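Local coordinates for FOG-3 protein (Caenorhabditis elegans, PDB 5TD6), which binds RNA as a multimer that specifies sperm fate in the nematode germline, this fragment being its BTG/Tob domain, at the interface of chains A and B. Sequence-based numbering; all coordinates share one arbitrary frame. Chains: chain A/B, FOG-3 protein.

Contact 1: the interface of chains A and B. Residues chain A 6-7, 10, 14; chain B 6-7, 10, 14.
A:Arg6 meets B:Arg6, and A:Arg14 meets B:Arg14, in a polar homodimer interface where helices 2-13 of two copies, and the Arg14 that follows each, face each other about a two-fold axis; since the protein works as a multimer, this contact plausibly belongs to that assembly. Each arginine pair comes tip to tip, the two guanidiniums stacked face to face. In the Arg6 pair the guanidinium planes are only 4° apart, and A:Arg6 CZ sits 3.4 Å from B:Arg6 CZ. Both side chains leave with CG anti to the backbone N (chi1 175° in A) and then bend at chi3, which carries the guanidinium across to its mate. The Arg14 pair is just as parallel, 5° apart, with A:Arg14 NH2 over the centre of the B:Arg14 group, 3.2 Å from its CZ. On the far face of each Arg14 lies the carbonyl O of Asn10 from its own chain, set toward the rim. Like charges stacked this way would probably repel, and the carboxylates of A:Glu7 and B:Glu7 nearby are likely to offset that. Between the arginine pairs, the B:Asn10 amide stands about perpendicular to the A:Glu7 carboxylate, and B:Asn10 ND2 gives A:Glu7 OE2 a weak hydrogen bond of 3.3 Å. A:Asn10 ND2 is near B:Glu7 OE2 too, but neither of its hydrogens is aimed at that oxygen. Water does much of the joining: water 1 links A:Glu7 OE1 to B:Arg14 NH1, and water 2 repeats the link from B:Glu7 OE1 to A:Arg14 NH1. Water 3 sits between both carboxylates, 3.0 Å from A:Glu7 OE1 and 2.7 Å from B:Glu7 OE1, and also contacts A:Arg14 NH1 at 3.0 Å.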
ATOM      1  N   ARG A   6       4.359   4.961   4.071  1.00 31.35           N
ATOM      2  CA  ARG A   6       4.440   4.113   2.886  1.00 26.25           C
ATOM      3  C   ARG A   6       3.074   3.866   2.227  1.00 28.54           C
ATOM      4  O   ARG A   6       2.949   3.926   1.007  1.00 29.41           O
ATOM      5  CB  ARG A   6       5.074   2.762   3.216  1.00 28.30           C
ATOM      6  CG  ARG A   6       5.047   1.835   1.970  1.00 33.53           C
ATOM      7  CD  ARG A   6       5.929   0.637   2.135  1.00 32.58           C
ATOM      8  NE  ARG A   6       5.504  -0.199   3.243  1.00 41.11           N
ATOM      9  CZ  ARG A   6       6.323  -1.066   3.834  1.00 50.60           C
ATOM     10  NH1 ARG A   6       7.580  -1.173   3.408  1.00 48.89           N
ATOM     11  NH2 ARG A   6       5.900  -1.809   4.846  1.00 44.94           N
ATOM     12  N   GLU A   7       2.056   3.584   3.036  1.00 30.32           N
ATOM     13  CA  GLU A   7       0.718   3.320   2.520  1.00 30.13           C
ATOM     14  C   GLU A   7       0.129   4.572   1.880  1.00 29.65           C
ATOM     15  O   GLU A   7      -0.543   4.506   0.843  1.00 30.45           O
ATOM     16  CB  GLU A   7      -0.198   2.810   3.635  1.00 29.25           C
ATOM     17  CG  GLU A   7       0.162   1.415   4.123  1.00 26.01           C
ATOM     18  CD  GLU A   7       0.385   0.434   2.957  1.00 31.37           C
ATOM     19  OE1 GLU A   7      -0.518   0.249   2.111  1.00 30.04           O
ATOM     20  OE2 GLU A   7       1.484  -0.137   2.879  1.00 33.39           O
ATOM     21  N   ASN A  10       2.035   5.019  -1.507  1.00 28.56           N
ATOM     22  CA  ASN A  10       1.634   4.050  -2.524  1.00 28.70           C
ATOM     23  C   ASN A  10       0.233   4.326  -3.045  1.00 24.48           C
ATOM     24  O   ASN A  10      -0.062   4.093  -4.228  1.00 28.03           O
ATOM     25  CB  ASN A  10       1.730   2.627  -1.974  1.00 21.31           C
ATOM     26  CG  ASN A  10       3.170   2.212  -1.735  1.00 30.92           C
ATOM     27  OD1 ASN A  10       4.079   2.928  -2.130  1.00 28.35           O
ATOM     28  ND2 ASN A  10       3.378   1.056  -1.114  1.00 36.21           N
ATOM     29  N   ARG A  14      -0.395   4.866  -6.904  1.00 30.64           N
ATOM     30  CA  ARG A  14      -1.321   4.041  -7.688  1.00 30.92           C
ATOM     31  C   ARG A  14      -2.105   4.860  -8.744  1.00 24.74           C
ATOM     32  O   ARG A  14      -2.614   4.290  -9.703  1.00 28.92           O
ATOM     33  CB  ARG A  14      -2.280   3.267  -6.776  1.00 24.71           C
ATOM     34  CG  ARG A  14      -1.611   2.044  -6.126  1.00 23.34           C
ATOM     35  CD  ARG A  14      -2.569   1.096  -5.379  1.00 23.51           C
ATOM     36  NE  ARG A  14      -3.210   1.632  -4.165  1.00 27.10           N
ATOM     37  CZ  ARG A  14      -2.686   1.595  -2.938  1.00 27.19           C
ATOM     38  NH1 ARG A  14      -1.465   1.105  -2.744  1.00 27.01           N
ATOM     39  NH2 ARG A  14      -3.380   2.059  -1.891  1.00 23.88           N
TER
ATOM     40  N   ARG B   6       3.236  -8.200  -0.082  1.00 29.97           N
ATOM     41  CA  ARG B   6       2.672  -7.208   0.818  1.00 31.15           C
ATOM     42  C   ARG B   6       1.686  -6.317   0.079  1.00 25.22           C
ATOM     43  O   ARG B   6       0.634  -5.979   0.629  1.00 28.79           O
ATOM     44  CB  ARG B   6       3.762  -6.344   1.463  1.00 31.05           C
ATOM     45  CG  ARG B   6       3.197  -5.298   2.427  1.00 31.12           C
ATOM     46  CD  ARG B   6       4.295  -4.389   2.977  1.00 34.71           C
ATOM     47  NE  ARG B   6       4.875  -3.549   1.936  1.00 36.26           N
ATOM     48  CZ  ARG B   6       6.147  -3.609   1.546  1.00 46.41           C
ATOM     49  NH1 ARG B   6       6.982  -4.478   2.109  1.00 44.52           N
ATOM     50  NH2 ARG B   6       6.588  -2.801   0.590  1.00 48.00           N
ATOM     51  N   GLU B   7       2.024  -5.923  -1.156  1.00 22.61           N
ATOM     52  CA  GLU B   7       1.105  -5.096  -1.936  1.00 25.14           C
ATOM     53  C   GLU B   7      -0.193  -5.860  -2.257  1.00 29.12           C
ATOM     54  O   GLU B   7      -1.279  -5.273  -2.235  1.00 32.20           O
ATOM     55  CB  GLU B   7       1.766  -4.607  -3.222  1.00 24.52           C
ATOM     56  CG  GLU B   7       2.887  -3.561  -2.990  1.00 24.78           C
ATOM     57  CD  GLU B   7       2.386  -2.347  -2.261  1.00 33.08           C
ATOM     58  OE1 GLU B   7       1.276  -1.882  -2.584  1.00 29.96           O
ATOM     59  OE2 GLU B   7       3.089  -1.862  -1.355  1.00 37.05           O
ATOM     60  N   ASN B  10      -2.240  -6.146   0.966  1.00 26.33           N
ATOM     61  CA  ASN B  10      -2.826  -4.871   1.369  1.00 29.27           C
ATOM     62  C   ASN B  10      -3.964  -4.482   0.426  1.00 29.18           C
ATOM     63  O   ASN B  10      -4.967  -3.910   0.858  1.00 28.32           O
ATOM     64  CB  ASN B  10      -1.747  -3.796   1.461  1.00 29.07           C
ATOM     65  CG  ASN B  10      -0.915  -3.957   2.713  1.00 33.08           C
ATOM     66  OD1 ASN B  10      -1.228  -4.803   3.529  1.00 37.01           O
ATOM     67  ND2 ASN B  10       0.117  -3.150   2.879  1.00 28.59           N
ATOM     68  N   ARG B  14      -7.725  -3.826   1.932  1.00 32.32           N
ATOM     69  CA  ARG B  14      -8.424  -2.544   1.773  1.00 30.30           C
ATOM     70  C   ARG B  14      -9.928  -2.732   1.543  1.00 32.96           C
ATOM     71  O   ARG B  14     -10.700  -1.772   1.673  1.00 31.38           O
ATOM     72  CB  ARG B  14      -7.797  -1.698   0.642  1.00 26.43           C
ATOM     73  CG  ARG B  14      -6.440  -1.052   1.084  1.00 22.26           C
ATOM     74  CD  ARG B  14      -5.925   0.044   0.108  1.00 28.57           C
ATOM     75  NE  ARG B  14      -5.507  -0.457  -1.215  1.00 24.87           N
ATOM     76  CZ  ARG B  14      -4.302  -0.970  -1.495  1.00 29.52           C
ATOM     77  NH1 ARG B  14      -3.367  -1.086  -0.549  1.00 28.26           N
ATOM     78  NH2 ARG B  14      -4.020  -1.361  -2.731  1.00 25.90           N
TER
HETATM   79  O   HOH W   1      -3.059  -0.652   2.371  1.00 25.24           O
HETATM   80  O   HOH W   2       0.782   0.057  -4.424  1.00 27.99           O
HETATM   81  O   HOH W   3       0.362  -0.089  -0.730  1.00 35.78           O

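Contact 2: the interface of chains A and B. Residues chain A 34, 37-38; chain B 123, 125, 128.
B:Pro125 has a polyproline-II-like backbone (phi -60°, psi 137°) just ahead of helix 126-135 and brings its ring against A:Asn34 and A:Ser38, which sit a turn apart on one face of helix 22-41. The side chains meet by packing alone, with no polar atom of one chain close enough to bond to the other. A:Asn34 stretches outward with CG anti to the backbone N (chi1 178°), and that places its amide oxygen beside the CG–CD end of the proline ring, off to one side of the ring plane: OD1 is 3.3 Å from B:Pro125 CD and 3.5 Å from CG. The hydroxyl OG of A:Ser38 reaches the same B:Pro125 CG from 4.0 Å, so the CG corner of the ring faces two oxygens of chain A. That hydroxyl turns back along its own helix and donates a hydrogen bond of 3.2 Å from A:Ser38 OG to the carbonyl O of A:Asn34, arriving not far from the line of the C=O and a little out of the carbonyl plane; this bond is likely to hold the rotation of OG beside the proline. An alanine in place of A:Ser38 would probably leave the A:Asn34 carbonyl without this side-chain donor and open a small gap beside the proline CG. Next to A:Ser38, A:Val37 extends its CG2 branch, anti to the backbone N, to touch B:Val128 CG1, in the first turn of helix 126-135, at 3.9 Å, the side chains crossing at a slant. In the fold, the patch is where the C-terminal segment of chain B, loop and then helix 126-135, reaches over to lie against the outside of chain A's helix 22-41.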
ATOM      1  N   ASN A  34       9.738  11.013   2.178  1.00 35.67           N
ATOM      2  CA  ASN A  34      10.736  11.691   3.001  1.00 29.88           C
ATOM      3  C   ASN A  34      10.188  13.003   3.516  1.00 37.35           C
ATOM      4  O   ASN A  34      10.356  13.338   4.682  1.00 39.53           O
ATOM      5  CB  ASN A  34      12.042  11.938   2.234  1.00 30.59           C
ATOM      6  CG  ASN A  34      13.053  12.682   3.084  1.00 40.54           C
ATOM      7  OD1 ASN A  34      13.642  12.107   4.009  1.00 41.51           O
ATOM      8  ND2 ASN A  34      13.216  13.973   2.822  1.00 37.97           N
ATOM      9  N   VAL A  37       7.543  11.909   6.246  1.00 36.64           N
ATOM     10  CA  VAL A  37       8.035  11.320   7.485  1.00 48.16           C
ATOM     11  C   VAL A  37       8.633  12.410   8.382  1.00 52.34           C
ATOM     12  O   VAL A  37       8.556  12.320   9.606  1.00 57.07           O
ATOM     13  CB  VAL A  37       9.058  10.192   7.226  1.00 48.09           C
ATOM     14  CG1 VAL A  37      10.423  10.754   6.843  1.00 54.00           C
ATOM     15  CG2 VAL A  37       9.180   9.307   8.454  1.00 59.50           C
ATOM     16  N   SER A  38       9.166  13.469   7.776  1.00 52.58           N
ATOM     17  CA  SER A  38       9.718  14.587   8.534  1.00 61.73           C
ATOM     18  C   SER A  38       8.617  15.541   9.000  1.00 65.21           C
ATOM     19  O   SER A  38       8.643  16.034  10.127  1.00 69.60           O
ATOM     20  CB  SER A  38      10.753  15.344   7.694  1.00 70.62           C
ATOM     21  OG  SER A  38      11.793  14.488   7.250  1.00 68.84           O
TER
ATOM     22  N   SER B 123      15.686   5.922   2.237  1.00 37.84           N
ATOM     23  CA  SER B 123      16.489   6.938   2.920  1.00 39.73           C
ATOM     24  C   SER B 123      15.668   7.660   3.967  1.00 38.28           C
ATOM     25  O   SER B 123      14.613   8.205   3.665  1.00 39.12           O
ATOM     26  CB  SER B 123      17.057   7.946   1.929  1.00 40.62           C
ATOM     27  OG  SER B 123      17.727   9.002   2.616  1.00 41.31           O
ATOM     28  N   PRO B 125      16.189  10.418   7.370  1.00 29.81           N
ATOM     29  CA  PRO B 125      17.094  11.310   8.113  1.00 31.49           C
ATOM     30  C   PRO B 125      17.412  10.787   9.518  1.00 31.51           C
ATOM     31  O   PRO B 125      16.513  10.329  10.236  1.00 35.48           O
ATOM     32  CB  PRO B 125      16.314  12.619   8.199  1.00 33.80           C
ATOM     33  CG  PRO B 125      15.338  12.573   7.047  1.00 37.09           C
ATOM     34  CD  PRO B 125      15.003  11.128   6.846  1.00 36.97           C
ATOM     35  N   VAL B 128      15.163  11.461  12.627  1.00 33.62           N
ATOM     36  CA  VAL B 128      13.873  10.767  12.542  1.00 43.88           C
ATOM     37  C   VAL B 128      14.055   9.339  13.034  1.00 39.34           C
ATOM     38  O   VAL B 128      13.277   8.847  13.848  1.00 35.99           O
ATOM     39  CB  VAL B 128      13.316  10.776  11.086  1.00 40.15           C
ATOM     40  CG1 VAL B 128      12.120   9.828  10.921  1.00 36.72           C
ATOM     41  CG2 VAL B 128      12.973  12.191  10.673  1.00 41.40           C
TER

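Contact 1 and contact 2 join the same two chains, their C-alpha centres about 19 Å apart, and share no residue. Contact 1 sets equivalent parts of the two copies against each other around the axis, helix 2-13 and the Arg14 just past it from each chain; contact 2 pairs unlike parts, helix 22-41 of chain A with the C-terminal segment of chain B. The first is polar and bridged by water, the second rests on packing without bonds across. Chain B thus holds chain A both at the axis and, through its tail, farther out, an arrangement that would probably steady the relative orientation of the copies within a multimer.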